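Local coordinates for BH1478 protein (Bacillus halodurans, PDB 2QUP), which is of unknown function, a mostly helical member of the DUF327 family, with four helices and no strand, at residues Gln44-Met47 with Ser48-Asp52. Sequence-based numbering, arbitrary orientation. Where two conformers were deposited one is given.
Sequences QALM and SKIDD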
loop_
_atom_site.group_PDB
_atom_site.type_symbol
_atom_site.label_atom_id
_atom_site.label_comp_id
_atom_site.label_asym_id
_atom_site.label_seq_id
_atom_site.Cartn_x
_atom_site.Cartn_y
_atom_site.Cartn_z
ATOM N N GLN A 44 -0.787 2.673 -9.170
ATOM C CA GLN A 44 -2.105 3.316 -9.183
ATOM C C GLN A 44 -3.153 2.253 -9.502
ATOM O O GLN A 44 -4.233 2.224 -8.905
ATOM C CB GLN A 44 -2.171 4.393 -10.270
ATOM C CG GLN A 44 -1.511 5.737 -9.974
ATOM C CD GLN A 44 -1.790 6.758 -11.097
ATOM O OE1 GLN A 44 -2.353 7.835 -10.853
ATOM N NE2 GLN A 44 -1.414 6.408 -12.336
ATOM N N ALA A 45 -2.810 1.385 -10.450
ATOM C CA ALA A 45 -3.664 0.271 -10.870
ATOM C C ALA A 45 -3.882 -0.742 -9.745
ATOM O O ALA A 45 -4.990 -1.200 -9.534
ATOM C CB ALA A 45 -3.064 -0.413 -12.121
ATOM N N LEU A 46 -2.810 -1.072 -9.027
ATOM C CA LEU A 46 -2.879 -1.906 -7.835
ATOM C C LEU A 46 -3.718 -1.286 -6.716
ATOM O O LEU A 46 -4.462 -1.976 -6.045
ATOM C CB LEU A 46 -1.464 -2.150 -7.329
ATOM C CG LEU A 46 -1.144 -3.340 -6.445
ATOM C CD1 LEU A 46 -1.950 -4.599 -6.854
ATOM C CD2 LEU A 46 0.328 -3.599 -6.551
ATOM N N MET A 47 -3.589 0.015 -6.511
ATOM C CA MET A 47 -4.372 0.714 -5.486
ATOM C C MET A 47 -5.888 0.708 -5.792
ATOM O O MET A 47 -6.722 0.728 -4.877
ATOM C CB MET A 47 -3.836 2.134 -5.351
ATOM C CG MET A 47 -4.387 2.970 -4.199
ATOM S SD MET A 47 -4.536 2.128 -2.613
ATOM C CE MET A 47 -2.843 2.114 -2.064
ATOM N N SER A 48 -6.227 0.687 -7.080
ATOM C CA SER A 48 -7.614 0.580 -7.520
ATOM C C SER A 48 -8.214 -0.756 -7.082
ATOM O O SER A 48 -9.303 -0.790 -6.496
ATOM C CB SER A 48 -7.715 0.747 -9.045
ATOM O OG SER A 48 -7.673 2.115 -9.417
ATOM N N LYS A 49 -7.496 -1.847 -7.367
ATOM C CA LYS A 49 -7.800 -3.182 -6.839
ATOM C C LYS A 49 -7.881 -3.195 -5.311
ATOM O O LYS A 49 -8.851 -3.663 -4.733
ATOM C CB LYS A 49 -6.725 -4.153 -7.275
ATOM C CG LYS A 49 -6.772 -4.452 -8.756
ATOM C CD LYS A 49 -5.621 -5.377 -9.126
ATOM C CE LYS A 49 -5.790 -5.897 -10.528
ATOM N NZ LYS A 49 -5.129 -4.985 -11.482
ATOM N N ILE A 50 -6.872 -2.643 -4.667
ATOM C CA ILE A 50 -6.848 -2.554 -3.207
ATOM C C ILE A 50 -8.073 -1.830 -2.648
ATOM O O ILE A 50 -8.656 -2.286 -1.664
ATOM C CB ILE A 50 -5.521 -1.935 -2.705
ATOM C CG1 ILE A 50 -4.343 -2.869 -2.997
ATOM C CG2 ILE A 50 -5.525 -1.736 -1.216
ATOM C CD1 ILE A 50 -3.009 -2.218 -2.706
ATOM N N ASP A 51 -8.469 -0.724 -3.275
ATOM C CA ASP A 51 -9.688 0.011 -2.876
ATOM C C ASP A 51 -10.948 -0.848 -2.980
ATOM O O ASP A 51 -11.800 -0.844 -2.090
ATOM C CB ASP A 51 -9.889 1.238 -3.767
ATOM C CG ASP A 51 -9.053 2.407 -3.345
ATOM O OD1 ASP A 51 -8.696 2.496 -2.153
ATOM O OD2 ASP A 51 -8.754 3.247 -4.214
ATOM N N ASP A 52 -11.061 -1.569 -4.089
ATOM C CA ASP A 52 -12.225 -2.420 -4.356
ATOM C C ASP A 52 -12.290 -3.617 -3.405
ATOM O O ASP A 52 -13.375 -4.031 -2.963
ATOM C CB ASP A 52 -12.170 -2.952 -5.794
ATOM C CG ASP A 52 -12.517 -1.906 -6.817
ATOM O OD1 ASP A 52 -13.252 -0.955 -6.470
ATOM O OD2 ASP A 52 -12.052 -2.047 -7.975
HETATM O O HOH W 1 -5.996 4.173 -8.422
HETATM O O HOH W 2 -6.515 -1.892 -11.501
#
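Asp-51 N donates a hydrogen bond to Met-47 O at 2.8 Å and Ile-50 N one to Leu-46 O at 2.9 Å, the latter nearly straight (166° at the hydrogen): regular i to i+4 alpha-helical bonds in the middle of helix 27-60. Ser-48 N reaches Gln-44 O at 3.1 Å, while the bond from Lys-49 N to Ala-45 O is weak. On the exposed side, a water gives a hydrogen to Gln-44 O, and its oxygen lies 2.8 Å from Ser-48 OG in a second hydrogen bond; another water donates to Ala-45 O and weakly accepts from Lys-49 NZ. Asp-51 OD2 forms a salt bridge with Lys-137 of helix 126-144, tying two helices together. The buried face carries Met-47 and Ile-50. Met-47 swings CG opposite its amide nitrogen (chi1 -172°), and bends at the next two torsions bring SD to 4.2 Å from Ile-50 CB; the side chain also packs on Leu-140 and Ile-141. Ile-50 also touches Leu-72 and Phe-76 of helix 63-88; an alanine here would probably open a gap facing those two side chains and take away the methyl that Leu-46 packs against. Ile-50 CD1 lies 4.3 Å from Leu-46 CG.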